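Local coordinates for DnaJ homolog subfamily C member 27-A (Xenopus laevis, PDB 6JMG), which is a Rab-family small GTPase that also carries a J domain, binds GTP with magnesium, and is possibly involved in regulating the MEK/ERK pathway, at residues I17-M22 with I65-F70; V58-R63 with A181-C186; K203-S208 with A241-P246; A228-V233 with A267-I272. All coordinates share one frame; numbering follows the deposited sequence.

Interaction 1: residues I17-M22 with I65-F70; sequences IKVISM and IKVNIF
The Phe70 ring has Lys18 CE over one face, 3.7 Å above the plane and shifted toward the CD1-CE1 rim, while Val19 O sits at its edge near the ring plane. The lysine chain crosses the ring at about a right angle in a CH-pi contact; NZ, 5.2 Å from the ring centre, offers at most a weak cation-pi attraction. NZ itself bonds Lys87 O and Thr89 OG1. Tyr53 and Phe85 also meet the ring. Lys18 and Phe70 stand on two neighbouring parallel strands, 15-22 and 63-72, of the Ras-like P-loop GTPase sheet. Val19 N donates to Asn68 O at 2.7 Å, and Ile17 N to Lys66 O and Phe70 N to Val19 O continue the pairing. The Asn68 amide lies on the same sheet face as Phe70, its CG anti to the carbonyl carbon and beside the backbone N (chi1 -64°). ND2 reaches Ile17 O at 3.2 Å from above the carbonyl plane. That oxygen also takes Asn68 N, so two donors grip it, and OD1 bonds Tyr53 OH. An alanine here would probably leave Ile17 O with the backbone donor alone of this pair and Tyr53 OH without its amide partner. On the other face Ile17 and Val19 meet helix 171-187. There Ile17 CD1 touches Ile65 CG2 at 3.7 Å, and Val19 CG2 lies 3.5 Å from Val67 CG1.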
loop_
_atom_site.group_PDB
_atom_site.type_symbol
_atom_site.label_atom_id
_atom_site.label_comp_id
_atom_site.label_asym_id
_atom_site.label_seq_id
_atom_site.Cartn_x
_atom_site.Cartn_y
_atom_site.Cartn_z
ATOM N N ILE A 17 -12.839 8.943 7.484
ATOM C CA ILE A 17 -11.741 8.070 7.080
ATOM C C ILE A 17 -11.206 7.365 8.314
ATOM O O ILE A 17 -11.483 7.746 9.452
ATOM C CB ILE A 17 -10.598 8.826 6.363
ATOM C CG1 ILE A 17 -9.804 9.685 7.357
ATOM C CG2 ILE A 17 -11.132 9.724 5.262
ATOM C CD1 ILE A 17 -8.598 10.381 6.729
ATOM N N LYS A 18 -10.426 6.322 8.053
ATOM C CA LYS A 18 -9.824 5.444 9.042
ATOM C C LYS A 18 -8.309 5.407 8.825
ATOM O O LYS A 18 -7.844 5.180 7.704
ATOM C CB LYS A 18 -10.423 4.040 8.926
ATOM C CG LYS A 18 -9.671 2.980 9.716
ATOM C CD LYS A 18 -10.223 1.573 9.457
ATOM C CE LYS A 18 -9.789 0.611 10.541
ATOM N NZ LYS A 18 -9.186 -0.582 9.930
ATOM N N VAL A 19 -7.545 5.654 9.887
ATOM C CA VAL A 19 -6.086 5.721 9.855
ATOM C C VAL A 19 -5.547 4.745 10.893
ATOM O O VAL A 19 -6.059 4.681 12.021
ATOM C CB VAL A 19 -5.577 7.151 10.139
ATOM C CG1 VAL A 19 -4.090 7.152 10.308
ATOM C CG2 VAL A 19 -6.018 8.135 9.036
ATOM N N ILE A 20 -4.557 3.949 10.523
ATOM C CA ILE A 20 -3.901 3.088 11.490
ATOM C C ILE A 20 -2.409 3.379 11.503
ATOM O O ILE A 20 -1.852 3.961 10.567
ATOM C CB ILE A 20 -4.156 1.605 11.201
ATOM C CG1 ILE A 20 -3.476 1.202 9.910
ATOM C CG2 ILE A 20 -5.659 1.321 11.126
ATOM C CD1 ILE A 20 -3.504 -0.299 9.722
ATOM N N SER A 21 -1.758 2.940 12.576
ATOM C CA SER A 21 -0.310 3.043 12.730
ATOM C C SER A 21 0.308 1.653 12.810
ATOM O O SER A 21 -0.214 0.770 13.495
ATOM C CB SER A 21 0.035 3.810 14.004
ATOM O OG SER A 21 -0.398 3.054 15.134
ATOM N N MET A 22 1.447 1.472 12.159
ATOM C CA MET A 22 2.132 0.191 12.203
ATOM C C MET A 22 3.625 0.446 12.389
ATOM O O MET A 22 4.163 1.465 11.937
ATOM C CB MET A 22 1.892 -0.658 10.929
ATOM C CG MET A 22 0.438 -0.969 10.593
ATOM S SD MET A 22 0.129 -1.911 9.067
ATOM C CE MET A 22 1.752 -2.516 8.710
ATOM N N ILE A 65 -12.606 16.614 7.438
ATOM C CA ILE A 65 -12.299 15.192 7.551
ATOM C C ILE A 65 -12.453 14.769 9.008
ATOM O O ILE A 65 -11.817 15.343 9.899
ATOM C CB ILE A 65 -10.871 14.861 7.071
ATOM C CG1 ILE A 65 -10.502 15.600 5.781
ATOM C CG2 ILE A 65 -10.706 13.366 6.908
ATOM C CD1 ILE A 65 -11.515 15.475 4.665
ATOM N N LYS A 66 -13.263 13.742 9.240
ATOM C CA LYS A 66 -13.343 13.098 10.541
ATOM C C LYS A 66 -12.489 11.838 10.469
ATOM O O LYS A 66 -12.754 10.947 9.653
ATOM C CB LYS A 66 -14.793 12.784 10.914
ATOM C CG LYS A 66 -14.972 12.053 12.252
ATOM C CD LYS A 66 -16.397 11.479 12.423
ATOM C CE LYS A 66 -16.520 10.508 13.626
ATOM N NZ LYS A 66 -16.423 9.044 13.267
ATOM N N VAL A 67 -11.460 11.764 11.313
ATOM C CA VAL A 67 -10.414 10.752 11.200
ATOM C C VAL A 67 -10.542 9.782 12.362
ATOM O O VAL A 67 -10.383 10.167 13.525
ATOM C CB VAL A 67 -9.016 11.382 11.184
ATOM C CG1 VAL A 67 -7.995 10.325 10.928
ATOM C CG2 VAL A 67 -8.938 12.491 10.155
ATOM N N ASN A 68 -10.828 8.530 12.050
ATOM C CA ASN A 68 -10.800 7.458 13.029
ATOM C C ASN A 68 -9.399 6.873 13.077
ATOM O O ASN A 68 -8.938 6.274 12.100
ATOM C CB ASN A 68 -11.811 6.371 12.674
ATOM C CG ASN A 68 -13.238 6.869 12.712
ATOM O OD1 ASN A 68 -13.848 6.972 13.779
ATOM N ND2 ASN A 68 -13.776 7.192 11.547
ATOM N N ILE A 69 -8.732 7.018 14.212
ATOM C CA ILE A 69 -7.363 6.562 14.373
ATOM C C ILE A 69 -7.367 5.307 15.232
ATOM O O ILE A 69 -7.961 5.291 16.315
ATOM C CB ILE A 69 -6.477 7.665 14.981
ATOM C CG1 ILE A 69 -6.459 8.895 14.062
ATOM C CG2 ILE A 69 -5.049 7.176 15.142
ATOM C CD1 ILE A 69 -5.540 10.060 14.540
ATOM N N PHE A 70 -6.741 4.247 14.722
ATOM C CA PHE A 70 -6.496 3.001 15.444
ATOM C C PHE A 70 -4.986 2.917 15.585
ATOM O O PHE A 70 -4.292 2.367 14.726
ATOM C CB PHE A 70 -7.069 1.778 14.700
ATOM C CG PHE A 70 -8.558 1.821 14.547
ATOM C CD1 PHE A 70 -9.158 2.744 13.692
ATOM C CD2 PHE A 70 -9.368 0.952 15.264
ATOM C CE1 PHE A 70 -10.541 2.796 13.554
ATOM C CE2 PHE A 70 -10.735 0.989 15.126
ATOM C CZ PHE A 70 -11.326 1.917 14.272
#

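Interaction 2: residues V58-R63 with A181-C186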
loop_
_atom_site.group_PDB
_atom_site.type_symbol
_atom_site.label_atom_id
_atom_site.label_comp_id
_atom_site.label_asym_id
_atom_site.label_seq_id
_atom_site.Cartn_x
_atom_site.Cartn_y
_atom_site.Cartn_z
ATOM N N VAL A 58 -9.805 17.234 11.113
ATOM C CA VAL A 58 -8.852 18.037 10.351
ATOM C C VAL A 58 -9.571 18.676 9.170
ATOM O O VAL A 58 -10.600 18.177 8.703
ATOM C CB VAL A 58 -7.642 17.222 9.860
ATOM C CG1 VAL A 58 -6.919 16.594 11.029
ATOM C CG2 VAL A 58 -8.066 16.172 8.825
ATOM N N HIS A 59 -9.039 19.819 8.719
ATOM C CA HIS A 59 -9.528 20.550 7.546
ATOM C C HIS A 59 -8.414 20.646 6.509
ATOM O O HIS A 59 -7.521 21.489 6.635
ATOM C CB HIS A 59 -10.004 21.943 7.942
ATOM C CG HIS A 59 -10.766 22.652 6.864
ATOM N ND1 HIS A 59 -11.949 22.166 6.347
ATOM C CD2 HIS A 59 -10.514 23.809 6.205
ATOM C CE1 HIS A 59 -12.394 22.996 5.419
ATOM N NE2 HIS A 59 -11.541 23.998 5.311
ATOM N N ILE A 60 -8.493 19.831 5.456
ATOM C CA ILE A 60 -7.474 19.779 4.415
ATOM C C ILE A 60 -8.182 19.965 3.081
ATOM O O ILE A 60 -9.335 19.555 2.913
ATOM C CB ILE A 60 -6.654 18.466 4.457
ATOM C CG1 ILE A 60 -5.318 18.672 5.190
ATOM C CG2 ILE A 60 -6.382 17.937 3.072
ATOM C CD1 ILE A 60 -5.431 19.212 6.612
ATOM N N LYS A 61 -7.494 20.629 2.144
ATOM C CA LYS A 61 -8.120 21.241 0.966
ATOM C C LYS A 61 -9.080 22.264 1.577
ATOM O O LYS A 61 -8.632 23.103 2.363
ATOM C CB LYS A 61 -8.740 20.208 0.025
ATOM C CG LYS A 61 -7.748 19.167 -0.491
ATOM C CD LYS A 61 -6.404 19.788 -0.841
ATOM C CE LYS A 61 -5.369 18.716 -1.133
ATOM N NZ LYS A 61 -5.823 17.799 -2.233
ATOM N N ASP A 62 -10.368 22.216 1.269
ATOM C CA ASP A 62 -11.351 22.679 2.240
ATOM C C ASP A 62 -12.444 21.636 2.366
ATOM O O ASP A 62 -13.643 21.923 2.389
ATOM C CB ASP A 62 -11.905 24.060 1.903
ATOM C CG ASP A 62 -12.081 24.275 0.426
ATOM O OD1 ASP A 62 -12.159 23.275 -0.320
ATOM O OD2 ASP A 62 -12.112 25.453 0.013
ATOM N N ARG A 63 -12.000 20.388 2.478
ATOM C CA ARG A 63 -12.842 19.292 2.909
ATOM C C ARG A 63 -12.654 19.123 4.407
ATOM O O ARG A 63 -11.532 19.214 4.913
ATOM C CB ARG A 63 -12.469 17.991 2.195
ATOM C CG ARG A 63 -12.659 17.989 0.685
ATOM C CD ARG A 63 -13.628 16.893 0.280
ATOM N NE ARG A 63 -14.822 16.922 1.121
ATOM C CZ ARG A 63 -15.683 15.919 1.227
ATOM N NH1 ARG A 63 -15.465 14.801 0.550
ATOM N NH2 ARG A 63 -16.752 16.033 2.013
ATOM N N ALA A 181 -3.047 13.358 0.218
ATOM C CA ALA A 181 -3.120 12.158 -0.601
ATOM C C ALA A 181 -4.409 11.384 -0.312
ATOM O O ALA A 181 -5.021 10.817 -1.223
ATOM C CB ALA A 181 -1.874 11.290 -0.379
ATOM N N ILE A 182 -4.858 11.381 0.944
ATOM C CA ILE A 182 -6.064 10.635 1.285
ATOM C C ILE A 182 -7.300 11.340 0.728
ATOM O O ILE A 182 -8.234 10.688 0.251
ATOM C CB ILE A 182 -6.161 10.418 2.806
ATOM C CG1 ILE A 182 -5.064 9.460 3.287
ATOM C CG2 ILE A 182 -7.507 9.823 3.178
ATOM C CD1 ILE A 182 -4.968 9.326 4.822
ATOM N N VAL A 183 -7.334 12.673 0.784
ATOM C CA VAL A 183 -8.417 13.409 0.133
ATOM C C VAL A 183 -8.412 13.135 -1.368
ATOM O O VAL A 183 -9.468 12.923 -1.975
ATOM C CB VAL A 183 -8.319 14.917 0.441
ATOM C CG1 VAL A 183 -9.222 15.711 -0.484
ATOM C CG2 VAL A 183 -8.707 15.190 1.893
ATOM N N ASP A 184 -7.227 13.151 -1.992
ATOM C CA ASP A 184 -7.137 12.830 -3.414
ATOM C C ASP A 184 -7.630 11.414 -3.680
ATOM O O ASP A 184 -8.282 11.153 -4.696
ATOM C CB ASP A 184 -5.699 12.990 -3.924
ATOM C CG ASP A 184 -5.228 14.435 -3.936
ATOM O OD1 ASP A 184 -6.071 15.363 -3.872
ATOM O OD2 ASP A 184 -3.996 14.646 -4.021
ATOM N N LEU A 185 -7.331 10.484 -2.775
ATOM C CA LEU A 185 -7.818 9.118 -2.934
ATOM C C LEU A 185 -9.337 9.056 -2.788
ATOM O O LEU A 185 -10.007 8.293 -3.491
ATOM C CB LEU A 185 -7.137 8.207 -1.914
ATOM C CG LEU A 185 -7.576 6.736 -1.894
ATOM C CD1 LEU A 185 -6.646 5.886 -2.777
ATOM C CD2 LEU A 185 -7.645 6.173 -0.462
ATOM N N CYS A 186 -9.905 9.867 -1.894
ATOM C CA CYS A 186 -11.346 9.827 -1.682
ATOM C C CYS A 186 -12.095 10.475 -2.834
ATOM O O CYS A 186 -13.141 9.977 -3.258
ATOM C CB CYS A 186 -11.704 10.525 -0.371
ATOM S SG CYS A 186 -11.395 9.535 1.087
#
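Val183 of the helix 171-187 meets Ile60, Lys61 and Arg63 at the tip of the beta hairpin formed by strands 51-60 and 63-72. In a Rab-like GTPase this is the hairpin between the two switch regions, and the helix is the long C-terminal one of the G domain, which packs on the sheet.

The apolar part is a fork. Val183 points at the hairpin and splits its two methyls between the partners. CG1, anti to the backbone N (chi1 166°), faces the turn and lies 3.8 Å from Lys61 CG, with Arg63 CG more loosely placed at 4.3 Å. On the other branch the Val183 and Ile60 side chains cross at a slant, CG2 to CG2 3.8 Å, and Val183 CG2 also touches Ile65 further along the hairpin. Ile60 reaches Gln176 and Ser180 as well, so the helix meets this strand end over more than one turn.

The backbone bonds shape the tip. Ile60 N donates to Arg63 O at 3.1 Å and Arg63 N to Ile60 O at 2.8 Å, closing a tight two-residue turn on Lys61 and Asp62. Lys61 takes a positive phi of 61°, as at the first corner of a type II' turn.

The ionic part lies at the exposed margin. Lys61 slides past Val183 in the opposite direction, its chain bent at chi2 and again at chi4 (57°), the latter placing NZ. The Lys61 and Asp184 side chains cross at about a right angle, and the salt bridge runs from Lys61 NZ to Asp184 OD1, the nearer carboxylate oxygen, at 2.9 Å.

Interaction 3: residues K203-S208 with A241-P246; sequences KEQADS and AVLLHP
Leu243 carries the contact: its forked end reaches over to helix 203-213 and meets Glu204, Gln205 and Ser208. The inner, more enclosed part centres on the Gln205 stem. Leu243 has CG anti to its backbone N (chi1 -172°), and its CD1 lies 3.5 Å from Gln205 CG, the two chains crossing at a slant. Beside it Leu244 CD2 comes within 4.1 Å of Gln205 O; Leu244 is buried, and it also meets Ile209 and Ile212 of the same helix and Ala257 of helix 254-278.

The Gln205 chain is extended beyond CG and carries its amide to the last turn of helix 230-244. There NE2 gives Leu243 O a weak, bent hydrogen bond of 3.1 Å with an angle of 128° at the hydrogen, while OE1 takes the backbone N of Thr202. An alanine in place of Gln205 would probably leave Leu243 O without this donor, open a gap beside Leu243 CD1, and take from Thr202 N its side-chain acceptor.

The solvent side is polar, though no more distant. Exposed Glu204 brings OE2 within 3.4 Å of Leu243 CD1, and Ser208 OG is 3.5 Å from Leu243 CD2; oxygens thus border both methyls. Helix 230-244 is the second helix of the J-domain fold, and His245, Pro246 and Asp247 directly after it make up the HPD motif that J domains are known for. The chemistry implies a modest surface attachment of helix 203-213 to the end of helix 230-244, resting on van der Waals contact of the leucine methyls with the Gln205 stem and polar neighbours, plus one weak hydrogen bond.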
loop_
_atom_site.group_PDB
_atom_site.type_symbol
_atom_site.label_atom_id
_atom_site.label_comp_id
_atom_site.label_asym_id
_atom_site.label_seq_id
_atom_site.Cartn_x
_atom_site.Cartn_y
_atom_site.Cartn_z
ATOM N N LYS A 203 8.726 -0.364 -19.069
ATOM C CA LYS A 203 9.201 -1.076 -20.248
ATOM C C LYS A 203 8.541 -2.444 -20.408
ATOM O O LYS A 203 8.182 -2.830 -21.529
ATOM C CB LYS A 203 10.718 -1.251 -20.169
ATOM C CG LYS A 203 11.321 -1.858 -21.425
ATOM C CD LYS A 203 12.360 -2.935 -21.126
ATOM C CE LYS A 203 13.119 -3.322 -22.394
ATOM N NZ LYS A 203 13.503 -4.759 -22.401
ATOM N N GLU A 204 8.418 -3.221 -19.319
ATOM C CA GLU A 204 7.784 -4.530 -19.462
ATOM C C GLU A 204 6.329 -4.368 -19.853
ATOM O O GLU A 204 5.780 -5.214 -20.576
ATOM C CB GLU A 204 7.932 -5.382 -18.191
ATOM C CG GLU A 204 7.297 -4.844 -16.929
ATOM C CD GLU A 204 6.892 -5.926 -15.920
ATOM O OE1 GLU A 204 6.954 -7.133 -16.258
ATOM O OE2 GLU A 204 6.505 -5.552 -14.786
ATOM N N GLN A 205 5.704 -3.268 -19.418
ATOM C CA GLN A 205 4.372 -2.924 -19.905
ATOM C C GLN A 205 4.371 -2.777 -21.422
ATOM O O GLN A 205 3.563 -3.405 -22.125
ATOM C CB GLN A 205 3.884 -1.637 -19.231
ATOM C CG GLN A 205 3.209 -1.877 -17.868
ATOM C CD GLN A 205 2.843 -0.590 -17.133
ATOM O OE1 GLN A 205 3.245 0.504 -17.523
ATOM N NE2 GLN A 205 2.057 -0.720 -16.073
ATOM N N ALA A 206 5.328 -2.015 -21.953
ATOM C CA ALA A 206 5.380 -1.780 -23.394
ATOM C C ALA A 206 5.706 -3.056 -24.164
ATOM O O ALA A 206 5.190 -3.276 -25.267
ATOM C CB ALA A 206 6.400 -0.691 -23.686
ATOM N N ASP A 207 6.578 -3.898 -23.615
ATOM C CA ASP A 207 6.875 -5.162 -24.276
ATOM C C ASP A 207 5.656 -6.063 -24.278
ATOM O O ASP A 207 5.373 -6.728 -25.281
ATOM C CB ASP A 207 8.061 -5.861 -23.607
ATOM C CG ASP A 207 9.388 -5.169 -23.889
ATOM O OD1 ASP A 207 9.444 -4.325 -24.817
ATOM O OD2 ASP A 207 10.368 -5.470 -23.169
ATOM N N SER A 208 4.898 -6.075 -23.172
ATOM C CA SER A 208 3.790 -7.016 -23.094
ATOM C C SER A 208 2.681 -6.622 -24.048
ATOM O O SER A 208 2.122 -7.478 -24.748
ATOM C CB SER A 208 3.238 -7.072 -21.661
ATOM O OG SER A 208 3.837 -8.105 -20.878
ATOM N N ALA A 241 -3.311 -8.720 -15.906
ATOM C CA ALA A 241 -4.339 -7.742 -15.573
ATOM C C ALA A 241 -3.789 -6.603 -14.725
ATOM O O ALA A 241 -4.138 -5.434 -14.950
ATOM C CB ALA A 241 -5.512 -8.413 -14.868
ATOM N N VAL A 242 -2.985 -6.915 -13.706
ATOM C CA VAL A 242 -2.415 -5.817 -12.917
ATOM C C VAL A 242 -1.421 -5.022 -13.750
ATOM O O VAL A 242 -1.239 -3.818 -13.538
ATOM C CB VAL A 242 -1.773 -6.311 -11.608
ATOM C CG1 VAL A 242 -2.692 -7.285 -10.904
ATOM C CG2 VAL A 242 -0.411 -6.911 -11.865
ATOM N N LEU A 243 -0.772 -5.673 -14.714
ATOM C CA LEU A 243 0.230 -4.993 -15.517
ATOM C C LEU A 243 -0.422 -4.052 -16.524
ATOM O O LEU A 243 0.045 -2.925 -16.717
ATOM C CB LEU A 243 1.104 -6.038 -16.225
ATOM C CG LEU A 243 2.344 -5.570 -16.993
ATOM C CD1 LEU A 243 3.362 -4.912 -16.056
ATOM C CD2 LEU A 243 2.968 -6.750 -17.718
ATOM N N LEU A 244 -1.540 -4.465 -17.119
ATOM C CA LEU A 244 -2.047 -3.827 -18.324
ATOM C C LEU A 244 -3.364 -3.087 -18.161
ATOM O O LEU A 244 -3.841 -2.495 -19.136
ATOM C CB LEU A 244 -2.231 -4.866 -19.417
ATOM C CG LEU A 244 -0.982 -5.593 -19.836
ATOM C CD1 LEU A 244 -1.388 -6.601 -20.858
ATOM C CD2 LEU A 244 0.003 -4.608 -20.399
ATOM N N HIS A 245 -3.978 -3.114 -16.994
ATOM C CA HIS A 245 -5.298 -2.529 -16.881
ATOM C C HIS A 245 -5.199 -1.036 -17.268
ATOM O O HIS A 245 -4.255 -0.382 -16.859
ATOM C CB HIS A 245 -5.858 -2.685 -15.475
ATOM C CG HIS A 245 -7.301 -2.305 -15.373
ATOM N ND1 HIS A 245 -7.724 -0.995 -15.425
ATOM C CD2 HIS A 245 -8.420 -3.061 -15.269
ATOM C CE1 HIS A 245 -9.042 -0.960 -15.339
ATOM N NE2 HIS A 245 -9.484 -2.198 -15.233
ATOM N N PRO A 246 -6.115 -0.564 -18.121
ATOM C CA PRO A 246 -5.973 0.843 -18.604
ATOM C C PRO A 246 -6.074 1.897 -17.508
ATOM O O PRO A 246 -5.656 3.040 -17.740
ATOM C CB PRO A 246 -7.135 0.979 -19.607
ATOM C CG PRO A 246 -7.691 -0.394 -19.814
ATOM C CD PRO A 246 -7.275 -1.250 -18.673
#

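Interaction 4: residues A228-V233 with A267-I272; sequences ATRDEV and ALLKNI
Val233 and Leu269 slide past each other in opposite directions, with Val233 CG2 against Leu269 CD2. The other valine methyl, CG1, lies beside the backbone N, anti to the carbonyl carbon (chi1 -44°), and is turned to the remaining two partners: it meets Leu268 CD1 at 4.0 Å and Ile272 CD1 at 4.3 Å. One valine thus touches three residues spread over a full turn of the opposing helix. Leu269 CD2 also rests on the start of helix 230-244, 4.1 Å from Arg230 CB.

Ile272 takes the end of the contact. Its chain is extended (chi2 180°) and brings CD1 up to the backbone just ahead of that helix, near Ala228 O and 3.8 Å from Arg230 N. No hydrogen bond crosses the interface, so packing alone joins the two segments.

Helices 230-244 and 254-278 are the long antiparallel pair of the J-domain fold, and this contact lies where the first of them begins. Thr229 is the N-cap residue of this helix. It forms a capping box with Glu232, in which Thr229 N donates weakly to Glu232 OE1 at 2.9 Å; the reciprocal bond, from Glu232 N to Thr229 OG1, is modelled too short for its length to be trusted. Within the helix Val233 N bonds Thr229 O at 3.1 Å, which ties the valine to the capped turn. Further out, the short helix 218-222 flanks the other segment, with Trp219 and Leu222 against Leu268 and Ser218 against Ala267.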
loop_
_atom_site.group_PDB
_atom_site.type_symbol
_atom_site.label_atom_id
_atom_site.label_comp_id
_atom_site.label_asym_id
_atom_site.label_seq_id
_atom_site.Cartn_x
_atom_site.Cartn_y
_atom_site.Cartn_z
ATOM N N ALA A 228 -3.081 -26.617 -19.357
ATOM C CA ALA A 228 -2.801 -25.876 -18.139
ATOM C C ALA A 228 -4.041 -25.927 -17.254
ATOM O O ALA A 228 -5.162 -25.848 -17.756
ATOM C CB ALA A 228 -2.425 -24.432 -18.465
ATOM N N THR A 229 -3.846 -26.149 -15.953
ATOM C CA THR A 229 -4.921 -25.960 -14.980
ATOM C C THR A 229 -5.677 -24.658 -15.222
ATOM O O THR A 229 -5.109 -23.649 -15.651
ATOM C CB THR A 229 -4.398 -25.957 -13.538
ATOM O OG1 THR A 229 -4.034 -24.620 -13.166
ATOM C CG2 THR A 229 -3.215 -26.869 -13.384
ATOM N N ARG A 230 -6.976 -24.689 -14.919
ATOM C CA ARG A 230 -7.713 -23.452 -14.663
ATOM C C ARG A 230 -6.969 -22.555 -13.682
ATOM O O ARG A 230 -6.959 -21.329 -13.837
ATOM C CB ARG A 230 -9.124 -23.762 -14.138
ATOM C CG ARG A 230 -9.683 -22.713 -13.162
ATOM C CD ARG A 230 -11.210 -22.547 -13.254
ATOM N NE ARG A 230 -11.917 -23.813 -13.067
ATOM C CZ ARG A 230 -12.336 -24.275 -11.889
ATOM N NH1 ARG A 230 -12.130 -23.568 -10.780
ATOM N NH2 ARG A 230 -12.965 -25.444 -11.820
ATOM N N ASP A 231 -6.329 -23.138 -12.669
ATOM C CA ASP A 231 -5.665 -22.285 -11.691
ATOM C C ASP A 231 -4.430 -21.626 -12.289
ATOM O O ASP A 231 -4.063 -20.513 -11.887
ATOM C CB ASP A 231 -5.301 -23.081 -10.439
ATOM C CG ASP A 231 -4.984 -22.182 -9.251
ATOM O OD1 ASP A 231 -5.580 -21.084 -9.144
ATOM O OD2 ASP A 231 -4.119 -22.563 -8.434
ATOM N N GLU A 232 -3.797 -22.270 -13.271
ATOM C CA GLU A 232 -2.646 -21.642 -13.907
ATOM C C GLU A 232 -3.059 -20.537 -14.865
ATOM O O GLU A 232 -2.408 -19.488 -14.904
ATOM C CB GLU A 232 -1.799 -22.680 -14.635
ATOM C CG GLU A 232 -1.121 -23.619 -13.689
ATOM C CD GLU A 232 -0.759 -24.918 -14.341
ATOM O OE1 GLU A 232 -1.127 -25.120 -15.518
ATOM O OE2 GLU A 232 -0.136 -25.751 -13.657
ATOM N N VAL A 233 -4.142 -20.724 -15.626
ATOM C CA VAL A 233 -4.523 -19.633 -16.512
ATOM C C VAL A 233 -5.082 -18.484 -15.687
ATOM O O VAL A 233 -4.872 -17.310 -16.022
ATOM C CB VAL A 233 -5.514 -20.088 -17.602
ATOM C CG1 VAL A 233 -5.109 -21.419 -18.212
ATOM C CG2 VAL A 233 -6.827 -20.171 -17.054
ATOM N N ALA A 267 -11.295 -17.862 -23.435
ATOM C CA ALA A 267 -11.156 -18.884 -24.466
ATOM C C ALA A 267 -10.574 -20.163 -23.875
ATOM O O ALA A 267 -11.092 -21.261 -24.105
ATOM C CB ALA A 267 -10.280 -18.373 -25.610
ATOM N N LEU A 268 -9.514 -20.036 -23.080
ATOM C CA LEU A 268 -8.922 -21.206 -22.450
ATOM C C LEU A 268 -9.863 -21.837 -21.425
ATOM O O LEU A 268 -10.093 -23.054 -21.454
ATOM C CB LEU A 268 -7.596 -20.824 -21.799
ATOM C CG LEU A 268 -6.568 -20.190 -22.730
ATOM C CD1 LEU A 268 -5.358 -19.827 -21.920
ATOM C CD2 LEU A 268 -6.188 -21.118 -23.892
ATOM N N LEU A 269 -10.414 -21.027 -20.505
ATOM C CA LEU A 269 -11.345 -21.555 -19.501
ATOM C C LEU A 269 -12.551 -22.230 -20.129
ATOM O O LEU A 269 -13.116 -23.158 -19.541
ATOM C CB LEU A 269 -11.839 -20.450 -18.569
ATOM C CG LEU A 269 -10.786 -19.959 -17.572
ATOM C CD1 LEU A 269 -11.500 -19.330 -16.413
ATOM C CD2 LEU A 269 -9.957 -21.117 -17.118
ATOM N N LYS A 270 -12.970 -21.782 -21.307
ATOM C CA LYS A 270 -14.112 -22.424 -21.935
ATOM C C LYS A 270 -13.751 -23.816 -22.429
ATOM O O LYS A 270 -14.517 -24.771 -22.238
ATOM C CB LYS A 270 -14.624 -21.563 -23.086
ATOM C CG LYS A 270 -15.635 -22.264 -23.993
ATOM C CD LYS A 270 -16.225 -21.303 -25.020
ATOM C CE LYS A 270 -15.485 -21.395 -26.351
ATOM N NZ LYS A 270 -16.239 -20.703 -27.438
ATOM N N ASN A 271 -12.562 -23.964 -23.015
ATOM C CA ASN A 271 -12.206 -25.244 -23.609
ATOM C C ASN A 271 -11.747 -26.235 -22.560
ATOM O O ASN A 271 -12.029 -27.433 -22.686
ATOM C CB ASN A 271 -11.161 -25.040 -24.700
ATOM C CG ASN A 271 -11.735 -24.286 -25.896
ATOM O OD1 ASN A 271 -11.391 -23.128 -26.146
ATOM N ND2 ASN A 271 -12.651 -24.933 -26.616
ATOM N N ILE A 272 -11.086 -25.742 -21.510
ATOM C CA ILE A 272 -10.711 -26.585 -20.376
ATOM C C ILE A 272 -11.937 -27.258 -19.786
ATOM O O ILE A 272 -11.970 -28.475 -19.590
ATOM C CB ILE A 272 -10.008 -25.753 -19.297
ATOM C CG1 ILE A 272 -8.546 -25.514 -19.641
ATOM C CG2 ILE A 272 -10.144 -26.442 -17.949
ATOM C CD1 ILE A 272 -7.869 -24.689 -18.572
#

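How the interactions relate
Interactions 1 and 2 are neighbours in the GTPase fold, their centres 13 Å apart. Strands 51-60 and 63-72 join them: Ile65 N is probably hydrogen-bonded to Val58 O at 2.8 Å, and Ile17 CD1 packs on Ile182 CG2 at 3.8 Å. Interaction 1 runs toward the nucleotide, the Ser21 side chain being about 6 Å from the bound magnesium ion and about 7 Å from GTP; interaction 2 lies away from that site. Interactions 3 and 4 share helix 230-244, with centres 21 Å apart and no touch. The two groups are well separated: interactions 2 and 3 come no nearer than about 14 Å between nearest atoms, and interactions 1 and 4 about 27 Å.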